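Local structure of fiber protein 2 (Fowl adenovirus 1, 2VTW) at residues A[122-127]-A[152-157]; A[74-79]-A[167-172]. The protein probably attaches the virion to its host-cell receptor through this C-terminal head domain of the homotrimeric short fibre, which projects from the capsid vertices. One frame throughout, in Å; residues are numbered along the deposited sequence.

Contact 1 of 2, residues A[122-127]-A[152-157]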
loop_
_atom_site.group_PDB
_atom_site.type_symbol
_atom_site.label_atom_id
_atom_site.label_comp_id
_atom_site.label_asym_id
_atom_site.label_seq_id
_atom_site.Cartn_x
_atom_site.Cartn_y
_atom_site.Cartn_z
ATOM N N PRO A 122 8.161 -8.832 -26.951
ATOM C CA PRO A 122 8.151 -7.565 -26.224
ATOM C C PRO A 122 7.243 -7.520 -24.976
ATOM O O PRO A 122 7.344 -6.570 -24.212
ATOM C CB PRO A 122 7.656 -6.569 -27.277
ATOM C CG PRO A 122 6.771 -7.368 -28.132
ATOM C CD PRO A 122 7.289 -8.783 -28.136
ATOM N N TYR A 123 6.370 -8.516 -24.792
ATOM C CA TYR A 123 5.531 -8.593 -23.589
ATOM C C TYR A 123 6.130 -9.471 -22.473
ATOM O O TYR A 123 6.426 -10.666 -22.664
ATOM C CB TYR A 123 4.124 -9.101 -23.918
ATOM C CG TYR A 123 3.245 -9.336 -22.709
ATOM C CD1 TYR A 123 2.678 -8.271 -22.018
ATOM C CD2 TYR A 123 2.964 -10.629 -22.274
ATOM C CE1 TYR A 123 1.832 -8.486 -20.908
ATOM C CE2 TYR A 123 2.131 -10.861 -21.159
ATOM C CZ TYR A 123 1.579 -9.778 -20.486
ATOM O OH TYR A 123 0.771 -10.015 -19.407
ATOM N N TYR A 124 6.280 -8.855 -21.302
ATOM C CA TYR A 124 6.612 -9.579 -20.088
ATOM C C TYR A 124 5.441 -9.460 -19.080
ATOM O O TYR A 124 4.999 -8.350 -18.782
ATOM C CB TYR A 124 7.888 -8.994 -19.490
ATOM C CG TYR A 124 8.340 -9.702 -18.228
ATOM C CD1 TYR A 124 9.062 -10.888 -18.298
ATOM C CD2 TYR A 124 8.050 -9.186 -16.969
ATOM C CE1 TYR A 124 9.474 -11.543 -17.162
ATOM C CE2 TYR A 124 8.469 -9.848 -15.819
ATOM C CZ TYR A 124 9.171 -11.020 -15.932
ATOM O OH TYR A 124 9.602 -11.689 -14.825
ATOM N N ALA A 125 4.967 -10.604 -18.576
ATOM C CA ALA A 125 3.920 -10.678 -17.533
ATOM C C ALA A 125 4.532 -10.574 -16.136
ATOM O O ALA A 125 5.155 -11.524 -15.662
ATOM C CB ALA A 125 3.148 -11.993 -17.645
ATOM N N SER A 126 4.370 -9.412 -15.507
ATOM C CA SER A 126 4.635 -9.226 -14.070
ATOM C C SER A 126 3.779 -10.211 -13.277
ATOM O O SER A 126 2.559 -10.212 -13.410
ATOM C CB SER A 126 4.312 -7.794 -13.694
ATOM O OG SER A 126 4.745 -7.462 -12.398
ATOM N N ARG A 127 4.406 -11.067 -12.471
ATOM C CA ARG A 127 3.658 -12.118 -11.748
ATOM C C ARG A 127 3.912 -12.282 -10.229
ATOM O O ARG A 127 3.078 -12.865 -9.531
ATOM C CB ARG A 127 3.908 -13.448 -12.437
ATOM C CG ARG A 127 3.150 -13.573 -13.759
ATOM C CD ARG A 127 3.254 -14.949 -14.387
ATOM N NE ARG A 127 2.934 -15.991 -13.413
ATOM C CZ ARG A 127 1.713 -16.383 -13.062
ATOM N NH1 ARG A 127 0.614 -15.854 -13.616
ATOM N NH2 ARG A 127 1.598 -17.334 -12.143
ATOM N N GLN A 152 6.358 -5.973 -9.840
ATOM C CA GLN A 152 7.454 -6.909 -9.700
ATOM C C GLN A 152 8.768 -6.272 -10.160
ATOM O O GLN A 152 8.951 -5.970 -11.351
ATOM C CB GLN A 152 7.171 -8.173 -10.501
ATOM C CG GLN A 152 8.236 -9.288 -10.383
ATOM C CD GLN A 152 8.106 -10.281 -11.517
ATOM O OE1 GLN A 152 7.190 -11.103 -11.541
ATOM N NE2 GLN A 152 9.006 -10.188 -12.490
ATOM N N VAL A 153 9.675 -6.044 -9.213
ATOM C CA VAL A 153 11.050 -5.678 -9.583
ATOM C C VAL A 153 11.682 -6.898 -10.284
ATOM O O VAL A 153 11.640 -8.020 -9.777
ATOM C CB VAL A 153 11.859 -5.264 -8.381
ATOM C CG1 VAL A 153 13.347 -5.137 -8.739
ATOM C CG2 VAL A 153 11.318 -3.963 -7.831
ATOM N N THR A 154 12.243 -6.667 -11.461
ATOM C CA THR A 154 12.616 -7.745 -12.376
ATOM C C THR A 154 13.975 -7.448 -13.014
ATOM O O THR A 154 14.232 -6.310 -13.399
ATOM C CB THR A 154 11.587 -7.839 -13.545
ATOM O OG1 THR A 154 10.241 -7.905 -13.027
ATOM C CG2 THR A 154 11.874 -9.026 -14.393
ATOM N N PRO A 155 14.848 -8.452 -13.113
ATOM C CA PRO A 155 16.102 -8.272 -13.889
ATOM C C PRO A 155 15.847 -8.316 -15.397
ATOM O O PRO A 155 15.267 -9.269 -15.874
ATOM C CB PRO A 155 16.968 -9.465 -13.472
ATOM C CG PRO A 155 16.063 -10.433 -12.843
ATOM C CD PRO A 155 14.744 -9.782 -12.519
ATOM N N VAL A 156 16.279 -7.289 -16.123
ATOM C CA VAL A 156 16.042 -7.228 -17.576
ATOM C C VAL A 156 17.368 -7.428 -18.348
ATOM O O VAL A 156 18.302 -6.659 -18.166
ATOM C CB VAL A 156 15.383 -5.899 -17.980
ATOM C CG1 VAL A 156 15.012 -5.905 -19.458
ATOM C CG2 VAL A 156 14.140 -5.627 -17.116
ATOM N N LEU A 157 17.445 -8.476 -19.170
ATOM C CA LEU A 157 18.672 -8.749 -19.920
ATOM C C LEU A 157 18.655 -7.918 -21.208
ATOM O O LEU A 157 17.898 -8.204 -22.140
ATOM C CB LEU A 157 18.857 -10.243 -20.196
ATOM C CG LEU A 157 20.228 -10.688 -20.750
ATOM C CD1 LEU A 157 21.382 -10.451 -19.782
ATOM C CD2 LEU A 157 20.151 -12.144 -21.161
#
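In the beta-rich head domain of the fibre, Gln152, on strand 147-157, meets Tyr124 and Arg127 of the loop that leads from strand 115-116 to strand 129-140. The link is made mainly by side chains rather than by strand pairing, and the Gln152 amide makes both hydrogen bonds between the two segments. CG of Gln152 lies anti to the backbone N (chi1 -177°), and the chain stays extended beyond it, which carries the amide out to the loop. There Gln152 NE2 donates to Tyr124 OH over 2.8 Å; the hydroxyl sits almost in the amide plane, while the amide nitrogen comes to the edge of the phenol ring, whose plane stands 81° from that of the amide. Gln152 NE2 also donates to Thr154 OG1, at 2.7 Å. At the carbonyl end, Gln152 OE1 accepts from Arg127 N at 2.9 Å, with the donor 45° out of the carbonyl plane, and also from the backbone N of Phe128. Both ends of this buried amide are thus bonded, which fixes its rotation. Ser126 OG packs 3.2 Å from Gln152 CB, but its stronger hydrogen bond goes to the carbonyl of Ala168 on the next strand. Arg127 is exposed, and its carbonyl accepts from Arg135 of a second subunit. Tyr124 and Thr154 reach toward each other tip to tip, with Tyr124 OH 3.5 Å from the Thr154 methyl CG2.

Contact 2 of 2, residues A[74-79]-A[167-172]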
loop_
_atom_site.group_PDB
_atom_site.type_symbol
_atom_site.label_atom_id
_atom_site.label_comp_id
_atom_site.label_asym_id
_atom_site.label_seq_id
_atom_site.Cartn_x
_atom_site.Cartn_y
_atom_site.Cartn_z
ATOM N N VAL A 74 3.696 -2.033 -18.291
ATOM C CA VAL A 74 4.482 -0.819 -18.323
ATOM C C VAL A 74 5.763 -1.066 -17.477
ATOM O O VAL A 74 5.697 -1.585 -16.353
ATOM C CB VAL A 74 3.684 0.378 -17.759
ATOM C CG1 VAL A 74 4.570 1.651 -17.646
ATOM C CG2 VAL A 74 2.487 0.649 -18.649
ATOM N N TRP A 75 6.918 -0.737 -18.054
ATOM C CA TRP A 75 8.214 -0.821 -17.381
ATOM C C TRP A 75 8.626 0.528 -16.843
ATOM O O TRP A 75 8.711 1.484 -17.600
ATOM C CB TRP A 75 9.285 -1.323 -18.366
ATOM C CG TRP A 75 9.180 -2.771 -18.603
ATOM C CD1 TRP A 75 8.552 -3.384 -19.629
ATOM C CD2 TRP A 75 9.706 -3.814 -17.765
ATOM N NE1 TRP A 75 8.648 -4.746 -19.489
ATOM C CE2 TRP A 75 9.348 -5.033 -18.346
ATOM C CE3 TRP A 75 10.414 -3.826 -16.563
ATOM C CZ2 TRP A 75 9.705 -6.254 -17.786
ATOM C CZ3 TRP A 75 10.765 -5.029 -16.013
ATOM C CH2 TRP A 75 10.424 -6.226 -16.619
ATOM N N VAL A 76 8.855 0.637 -15.536
ATOM C CA VAL A 76 9.480 1.853 -14.988
ATOM C C VAL A 76 10.980 1.600 -14.849
ATOM O O VAL A 76 11.403 0.574 -14.266
ATOM C CB VAL A 76 8.880 2.304 -13.649
ATOM C CG1 VAL A 76 9.701 3.420 -13.024
ATOM C CG2 VAL A 76 7.448 2.760 -13.867
ATOM N N SER A 77 11.766 2.539 -15.384
ATOM C CA SER A 77 13.218 2.386 -15.514
ATOM C C SER A 77 13.893 3.605 -14.978
ATOM O O SER A 77 13.350 4.695 -15.084
ATOM C CB SER A 77 13.609 2.162 -16.974
ATOM O OG SER A 77 15.015 2.010 -17.121
ATOM N N SER A 78 15.035 3.375 -14.318
ATOM C CA SER A 78 15.975 4.401 -13.934
ATOM C C SER A 78 17.186 4.470 -14.923
ATOM O O SER A 78 18.053 5.301 -14.738
ATOM C CB SER A 78 16.516 4.136 -12.525
ATOM O OG SER A 78 17.243 2.908 -12.470
ATOM N N PHE A 79 17.225 3.583 -15.920
ATOM C CA PHE A 79 18.300 3.515 -16.931
ATOM C C PHE A 79 17.697 3.966 -18.264
ATOM O O PHE A 79 17.340 3.142 -19.124
ATOM C CB PHE A 79 18.830 2.086 -17.074
ATOM C CG PHE A 79 19.353 1.482 -15.786
ATOM C CD1 PHE A 79 20.587 1.857 -15.275
ATOM C CD2 PHE A 79 18.602 0.536 -15.092
ATOM C CE1 PHE A 79 21.074 1.289 -14.110
ATOM C CE2 PHE A 79 19.080 -0.034 -13.932
ATOM C CZ PHE A 79 20.315 0.336 -13.435
ATOM N N ILE A 167 11.210 -2.036 -12.607
ATOM C CA ILE A 167 9.887 -2.422 -12.088
ATOM C C ILE A 167 8.878 -2.677 -13.226
ATOM O O ILE A 167 8.575 -1.777 -13.976
ATOM C CB ILE A 167 9.283 -1.337 -11.110
ATOM C CG1 ILE A 167 10.349 -0.790 -10.154
ATOM C CG2 ILE A 167 8.045 -1.948 -10.350
ATOM C CD1 ILE A 167 10.007 0.513 -9.459
ATOM N N ALA A 168 8.365 -3.898 -13.326
ATOM C CA ALA A 168 7.287 -4.235 -14.247
ATOM C C ALA A 168 5.930 -4.050 -13.543
ATOM O O ALA A 168 5.730 -4.560 -12.429
ATOM C CB ALA A 168 7.426 -5.662 -14.752
ATOM N N PHE A 169 5.041 -3.288 -14.182
ATOM C CA PHE A 169 3.649 -3.106 -13.753
ATOM C C PHE A 169 2.780 -3.762 -14.795
ATOM O O PHE A 169 2.757 -3.300 -15.928
ATOM C CB PHE A 169 3.266 -1.637 -13.709
ATOM C CG PHE A 169 3.905 -0.847 -12.606
ATOM C CD1 PHE A 169 3.169 -0.430 -11.522
ATOM C CD2 PHE A 169 5.230 -0.460 -12.690
ATOM C CE1 PHE A 169 3.736 0.320 -10.519
ATOM C CE2 PHE A 169 5.821 0.300 -11.667
ATOM C CZ PHE A 169 5.089 0.683 -10.586
ATOM N N THR A 170 2.087 -4.843 -14.453
ATOM C CA THR A 170 1.154 -5.459 -15.396
ATOM C C THR A 170 -0.279 -5.170 -14.961
ATOM O O THR A 170 -0.708 -5.558 -13.860
ATOM C CB THR A 170 1.409 -6.952 -15.642
ATOM O OG1 THR A 170 2.741 -7.155 -16.152
ATOM C CG2 THR A 170 0.418 -7.511 -16.660
ATOM N N PHE A 171 -0.990 -4.469 -15.841
ATOM C CA PHE A 171 -2.373 -4.050 -15.631
ATOM C C PHE A 171 -3.280 -5.140 -16.135
ATOM O O PHE A 171 -3.231 -5.489 -17.306
ATOM C CB PHE A 171 -2.631 -2.737 -16.359
ATOM C CG PHE A 171 -1.816 -1.593 -15.820
ATOM C CD1 PHE A 171 -2.396 -0.635 -15.016
ATOM C CD2 PHE A 171 -0.461 -1.475 -16.112
ATOM C CE1 PHE A 171 -1.652 0.418 -14.492
ATOM C CE2 PHE A 171 0.303 -0.420 -15.593
ATOM C CZ PHE A 171 -0.284 0.527 -14.798
ATOM N N GLN A 172 -4.102 -5.684 -15.245
ATOM C CA GLN A 172 -4.920 -6.831 -15.550
ATOM C C GLN A 172 -6.400 -6.420 -15.554
ATOM O O GLN A 172 -7.039 -6.335 -14.485
ATOM C CB GLN A 172 -4.640 -7.931 -14.539
ATOM C CG GLN A 172 -3.122 -8.146 -14.316
ATOM C CD GLN A 172 -2.789 -9.310 -13.425
ATOM O OE1 GLN A 172 -1.676 -9.847 -13.484
ATOM N NE2 GLN A 172 -3.748 -9.737 -12.600
#
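Val74 and Val76 pair with Phe169 and Ile167 where strands 71-76 and 163-173 run antiparallel in the sheet of the head domain. Both are hydrogen-bonded pairs, and Trp75 with Ala168 forms the non-hydrogen-bonded pair between them. Four backbone bonds join the strands; Val74 N to Phe169 O spans 2.8 Å. The longest, Ile167 N to Val76 O, is 3.1 Å. Both faces are packed. On one, Trp75 CG lies anti to the carbonyl carbon (chi1 -76°), and the indole leans over the neighbouring strand. Ala168 CB stands 3.6 Å from the centroid of the Trp75 six-membered ring, 15° off the normal, a CH-pi contact over the face. On the opposite face, Val76 CG2 comes to 3.7 Å from Phe169 CE2 and Val74 CG2 to 3.9 Å from Phe171 CE2, both pairs crossing obliquely. This face is interior too, since strands 43-53 and 185-197 pack against Ile167, Phe169 and Phe171. Looser are the Val76 and Ile167 side chains, CB to CB at 4.5 Å, and the partly exposed ends at Phe79 and Gln172, which do not meet the other segment. Past Val76 the first strand ends and the chain leaves its partner; Ser77 OG accepts from the backbone N of Phe79 in an ST turn. Across the segments every hydrogen bond is backbone to backbone and all side-chain-to-side-chain contacts are apolar, so main-chain bonds set the pairing and side chains add hydrocarbon packing.

The two contacts are neighbours in one sheet, their centres about 8 Å apart: strand 147-157 of contact 1 pairs with strand 163-173 of contact 2, with Ala168 N probably bonded to Gln152 O at 2.9 Å. Contact 2 lies near the middle of the chain, with all its touching residues buried, and joins strands by regular main-chain bonds. Contact 1 is farther out; largely buried as well, it fastens an irregular loop through polar side chains and reaches the surface and the subunit interface at Arg127. The loop also meets contact 2 directly. Ser126 N probably bonds to Thr170 OG1, while Tyr124 CD2 packs 3.5 Å from Trp75 CZ2, bringing aromatic side chains of both contacts together.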